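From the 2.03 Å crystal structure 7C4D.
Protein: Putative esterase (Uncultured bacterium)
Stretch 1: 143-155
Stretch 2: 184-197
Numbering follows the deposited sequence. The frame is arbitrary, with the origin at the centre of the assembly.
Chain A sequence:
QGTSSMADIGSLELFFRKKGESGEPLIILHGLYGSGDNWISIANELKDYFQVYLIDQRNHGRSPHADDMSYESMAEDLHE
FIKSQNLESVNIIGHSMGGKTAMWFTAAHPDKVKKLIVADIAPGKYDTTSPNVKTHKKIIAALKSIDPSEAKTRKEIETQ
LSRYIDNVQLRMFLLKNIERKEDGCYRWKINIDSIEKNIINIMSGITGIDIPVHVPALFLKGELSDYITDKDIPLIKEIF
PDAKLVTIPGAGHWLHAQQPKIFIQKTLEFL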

# COMPACT_ATOMS: atom_id res chain seq x y z
N LEU A 143 -1.52 18.24 3.88
CA LEU A 143 -0.64 17.78 4.94
C LEU A 143 0.51 18.77 5.16
O LEU A 143 0.90 19.00 6.31
CB LEU A 143 -0.10 16.38 4.61
CG LEU A 143 -1.13 15.28 4.33
CD1 LEU A 143 -0.43 13.97 4.04
CD2 LEU A 143 -2.10 15.09 5.48
N LYS A 144 1.05 19.32 4.06
CA LYS A 144 2.14 20.28 4.09
C LYS A 144 1.71 21.55 4.84
O LYS A 144 2.55 22.24 5.42
CB LYS A 144 2.57 20.61 2.65
CG LYS A 144 3.86 21.40 2.51
CD LYS A 144 4.15 21.82 1.08
CE LYS A 144 5.14 22.96 1.01
NZ LYS A 144 6.03 22.82 -0.17
N SER A 145 0.40 21.80 4.85
CA SER A 145 -0.20 23.06 5.27
C SER A 145 -0.73 22.98 6.71
O SER A 145 -1.12 23.99 7.29
CB SER A 145 -1.30 23.45 4.32
OG SER A 145 -0.76 23.85 3.06
N ILE A 146 -0.76 21.77 7.27
CA ILE A 146 -1.06 21.60 8.68
C ILE A 146 0.25 21.67 9.45
O ILE A 146 1.24 21.04 9.06
CB ILE A 146 -1.85 20.29 8.93
CG1 ILE A 146 -3.22 20.28 8.24
CG2 ILE A 146 -1.95 19.97 10.42
CD1 ILE A 146 -4.04 21.55 8.38
N ASP A 147 0.26 22.50 10.51
CA ASP A 147 1.37 22.60 11.44
C ASP A 147 1.02 21.84 12.72
O ASP A 147 0.28 22.35 13.57
CB ASP A 147 1.81 24.05 11.66
CG ASP A 147 2.91 24.21 12.70
OD1 ASP A 147 3.91 23.46 12.63
OD2 ASP A 147 2.76 25.09 13.58
N PRO A 148 1.55 20.60 12.90
CA PRO A 148 1.26 19.80 14.09
C PRO A 148 1.93 20.37 15.34
O PRO A 148 1.43 20.18 16.45
CB PRO A 148 1.81 18.41 13.73
CG PRO A 148 2.91 18.69 12.73
CD PRO A 148 2.45 19.91 11.96
N SER A 149 3.05 21.09 15.13
CA SER A 149 3.89 21.68 16.16
C SER A 149 3.13 22.72 16.97
O SER A 149 3.55 23.06 18.08
CB SER A 149 5.14 22.28 15.57
OG SER A 149 6.24 21.40 15.68
N GLU A 150 2.04 23.24 16.40
CA GLU A 150 1.18 24.21 17.07
C GLU A 150 0.47 23.56 18.25
O GLU A 150 -0.09 24.25 19.09
CB GLU A 150 0.19 24.83 16.08
CG GLU A 150 -0.00 26.32 16.29
CD GLU A 150 -0.24 27.11 15.02
OE1 GLU A 150 -0.47 28.33 15.12
OE2 GLU A 150 -0.21 26.50 13.93
N ALA A 151 0.48 22.21 18.27
CA ALA A 151 0.19 21.39 19.44
C ALA A 151 -1.28 21.43 19.84
O ALA A 151 -1.64 20.99 20.94
CB ALA A 151 1.11 21.76 20.58
N LYS A 152 -2.14 21.93 18.95
CA LYS A 152 -3.58 21.92 19.18
C LYS A 152 -4.07 20.47 19.15
O LYS A 152 -3.50 19.64 18.44
CB LYS A 152 -4.30 22.89 18.23
CG LYS A 152 -3.71 23.02 16.83
CD LYS A 152 -3.61 24.45 16.32
CE LYS A 152 -3.36 24.53 14.83
NZ LYS A 152 -2.53 23.40 14.32
N THR A 153 -5.10 20.17 19.95
CA THR A 153 -5.59 18.80 20.15
C THR A 153 -6.05 18.18 18.83
O THR A 153 -6.31 18.88 17.86
CB THR A 153 -6.65 18.74 21.25
OG1 THR A 153 -7.28 20.01 21.34
CG2 THR A 153 -6.08 18.34 22.60
N ARG A 154 -6.15 16.84 18.82
CA ARG A 154 -6.38 16.09 17.59
C ARG A 154 -7.79 16.35 17.04
O ARG A 154 -8.07 16.01 15.89
CB ARG A 154 -5.91 14.63 17.67
CG ARG A 154 -5.73 14.05 19.07
CD ARG A 154 -7.00 13.62 19.79
NE ARG A 154 -6.76 12.97 21.07
CZ ARG A 154 -6.81 13.57 22.27
NH1 ARG A 154 -7.09 14.86 22.36
NH2 ARG A 154 -6.58 12.86 23.36
N LYS A 155 -8.65 16.99 17.84
CA LYS A 155 -9.96 17.42 17.37
C LYS A 155 -9.81 18.66 16.48
O LYS A 155 -10.61 18.87 15.57
CB LYS A 155 -10.93 17.62 18.53
CG LYS A 155 -12.39 17.24 18.28
CD LYS A 155 -12.59 16.00 17.40
CE LYS A 155 -13.51 14.94 17.98
NZ LYS A 155 -14.80 15.49 18.47
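Stretch 2 184-197: GCYRWKINIDSIEK

Two segments distant in sequence can pack closely with almost no hydrogen bonding between them, provided that apolar side chains and backbone turns are complementary in shape. The putative esterase of 7C4D offers a worked example. Stretch 1 leaves a helix at its start, passes through an irregular run with helical angles at 148-150, and enters a weakly bonded helix at about 154-155, which continues beyond the stretch. Stretch 2 contributes a short strand, 186-188, then a turn and a helix, 192-196. The two segments run in opposite senses: Lys-144 CA lies 7.1 Å from Ile-192 CA, Pro-148 CA lies 5.1 Å from Arg-187 CA, and Ala-151 CA lies 4.6 Å from Cys-185 CA, so the backbones draw together from the helical end of stretch 2 toward its beginning. The contact buries 732 Å² in all.

Leu-143, with its CA-to-CB bond toward stretch 2, fits between the strand and the helix that follows. Its CB lies 3.5 Å from CD1 of Ile-192, its CD2 3.7 Å from CH2 of Trp-188, and its CD1 4.4 Å from CD1 of Ile-190. At the exposed margin Lys-144 sets out sideways, but its long chain, extended through chi3, carries the amine to the helix, where Lys-144 NZ and Glu-196 OE1 form a salt bridge at 3.4 Å. The hydrogen bond within it is weak, and it is the sole hydrogen bond between the stretches.

The CA-to-CB bond of Ser-145 points away, and Ile-146 resumes the apolar surface, its CG2 4.0 Å from CZ2 of Trp-188. The indole nitrogen is left without a partner by this packing: Trp-188 NE1 is 3.6 Å from Leu-143 O and 3.9 Å from Ile-146 O, yet neither pair is a hydrogen bond.

The CA-to-CB bond of Asp-147 again points away. Pro-148 then presses its ring on the strand, with CG 3.7 Å from CD1 of Trp-188 and CB 3.7 Å from CA of Arg-187, whose CA-to-CB bond points away from stretch 1. Pro-148 O and Tyr-186 O approach to 3.2 Å, but as two acceptors they cannot bond. Pro-148 O instead accepts from Ala-151 N at 2.9 Å, a bond that closes the turn within stretch 1.

Beyond Ser-149 and Glu-150, whose CA-to-CB bonds both point away, Ala-151 adopts positive phi and places its CB 3.4 Å from SG of Cys-185. From here Tyr-186 dominates, covered over 141 Å², the largest share of any residue. Its CA-to-CB bond runs sideways, but the ring reaches along the last part of stretch 1: Ala-151 O meets the ring edge, 3.9 Å from CD1 of Tyr-186, and Lys-152 O is 3.6 Å from that same Tyr-186 CD1. Farther out, Tyr-186 OH lies 4.0 Å from CA of Thr-153 and 3.3 Å from CG of Arg-154, and sits over one face of the Arg-154 guanidinium. Lys-155 takes no part.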

# COMPACT_ATOMS: atom_id res chain seq x y z
N GLY A 184 5.20 16.61 24.16
CA GLY A 184 3.76 16.71 24.34
C GLY A 184 3.08 17.26 23.09
O GLY A 184 1.88 17.04 22.89
N CYS A 185 3.85 17.97 22.25
CA CYS A 185 3.38 18.53 20.99
C CYS A 185 3.19 17.42 19.95
O CYS A 185 3.93 16.44 19.94
CB CYS A 185 4.37 19.55 20.44
SG CYS A 185 4.36 21.14 21.30
N TYR A 186 2.18 17.60 19.08
CA TYR A 186 1.85 16.66 18.02
C TYR A 186 2.86 16.76 16.88
O TYR A 186 3.53 17.78 16.72
CB TYR A 186 0.43 16.91 17.51
CG TYR A 186 -0.66 16.53 18.47
CD1 TYR A 186 -0.99 17.36 19.54
CD2 TYR A 186 -1.36 15.35 18.33
CE1 TYR A 186 -1.99 17.01 20.44
CE2 TYR A 186 -2.36 14.99 19.22
CZ TYR A 186 -2.68 15.83 20.27
OH TYR A 186 -3.67 15.49 21.15
N ARG A 187 2.95 15.68 16.09
CA ARG A 187 3.87 15.56 14.96
C ARG A 187 3.33 14.56 13.95
O ARG A 187 2.57 13.65 14.29
CB ARG A 187 5.26 15.15 15.43
CG ARG A 187 5.28 13.96 16.39
CD ARG A 187 6.69 13.45 16.61
NE ARG A 187 7.16 12.76 15.42
CZ ARG A 187 8.41 12.82 14.95
NH1 ARG A 187 8.73 12.14 13.86
NH2 ARG A 187 9.32 13.55 15.56
N TRP A 188 3.73 14.72 12.69
CA TRP A 188 3.50 13.70 11.68
C TRP A 188 4.50 12.58 11.91
O TRP A 188 5.68 12.84 12.10
CB TRP A 188 3.64 14.27 10.27
CG TRP A 188 2.60 15.28 9.90
CD1 TRP A 188 2.78 16.62 9.70
CD2 TRP A 188 1.20 15.02 9.66
NE1 TRP A 188 1.59 17.21 9.36
CE2 TRP A 188 0.60 16.26 9.33
CE3 TRP A 188 0.40 13.88 9.70
CZ2 TRP A 188 -0.76 16.38 9.06
CZ3 TRP A 188 -0.95 14.00 9.40
CH2 TRP A 188 -1.52 15.24 9.10
N LYS A 189 4.03 11.33 11.88
CA LYS A 189 4.98 10.23 11.97
C LYS A 189 5.51 9.87 10.58
O LYS A 189 6.54 9.21 10.50
CB LYS A 189 4.41 9.00 12.69
CG LYS A 189 3.21 8.35 12.03
CD LYS A 189 2.31 7.69 13.05
CE LYS A 189 1.54 6.52 12.49
NZ LYS A 189 0.68 5.92 13.52
N ILE A 190 4.78 10.27 9.53
CA ILE A 190 5.17 10.04 8.14
C ILE A 190 6.07 11.16 7.59
O ILE A 190 5.86 12.33 7.86
CB ILE A 190 3.92 9.87 7.25
CG1 ILE A 190 2.90 10.99 7.49
CG2 ILE A 190 3.31 8.50 7.46
CD1 ILE A 190 1.84 11.08 6.42
N ASN A 191 7.01 10.77 6.73
CA ASN A 191 7.92 11.68 6.05
C ASN A 191 7.25 12.34 4.85
O ASN A 191 7.50 11.96 3.69
CB ASN A 191 9.19 10.94 5.63
CG ASN A 191 10.32 11.84 5.19
OD1 ASN A 191 10.13 13.04 5.04
ND2 ASN A 191 11.48 11.25 4.97
N ILE A 192 6.36 13.30 5.14
CA ILE A 192 5.60 14.06 4.16
C ILE A 192 6.53 14.70 3.12
O ILE A 192 6.19 14.78 1.94
CB ILE A 192 4.71 15.10 4.88
CG1 ILE A 192 3.97 14.43 6.05
CG2 ILE A 192 3.78 15.84 3.93
CD1 ILE A 192 2.56 14.88 6.24
N ASP A 193 7.72 15.12 3.54
CA ASP A 193 8.63 15.78 2.63
C ASP A 193 9.12 14.81 1.56
O ASP A 193 9.14 15.16 0.37
CB ASP A 193 9.80 16.46 3.34
CG ASP A 193 10.57 17.39 2.41
OD1 ASP A 193 9.96 18.40 1.97
OD2 ASP A 193 11.73 17.07 2.07
N SER A 194 9.58 13.63 2.00
CA SER A 194 10.03 12.62 1.05
C SER A 194 8.88 12.22 0.12
O SER A 194 9.08 12.07 -1.09
CB SER A 194 10.67 11.43 1.73
OG SER A 194 10.92 10.36 0.81
N ILE A 195 7.68 12.09 0.67
CA ILE A 195 6.51 11.71 -0.12
C ILE A 195 6.31 12.72 -1.27
O ILE A 195 6.21 12.32 -2.43
CB ILE A 195 5.25 11.53 0.75
CG1 ILE A 195 5.32 10.29 1.66
CG2 ILE A 195 3.99 11.52 -0.08
CD1 ILE A 195 4.18 10.20 2.67
N GLU A 196 6.26 14.01 -0.92
CA GLU A 196 6.08 15.11 -1.87
C GLU A 196 7.14 15.07 -2.96
O GLU A 196 6.81 15.15 -4.14
CB GLU A 196 6.07 16.48 -1.20
CG GLU A 196 5.76 17.61 -2.16
CD GLU A 196 5.56 18.99 -1.55
OE1 GLU A 196 6.49 19.48 -0.87
OE2 GLU A 196 4.48 19.59 -1.76
N LYS A 197 8.41 14.91 -2.57
CA LYS A 197 9.49 14.94 -3.53
C LYS A 197 9.69 13.57 -4.18
O LYS A 197 10.75 13.33 -4.76
CB LYS A 197 10.80 15.40 -2.87
CG LYS A 197 10.76 16.79 -2.25
CD LYS A 197 12.11 17.31 -1.85
CE LYS A 197 12.04 18.73 -1.32
NZ LYS A 197 13.24 19.50 -1.72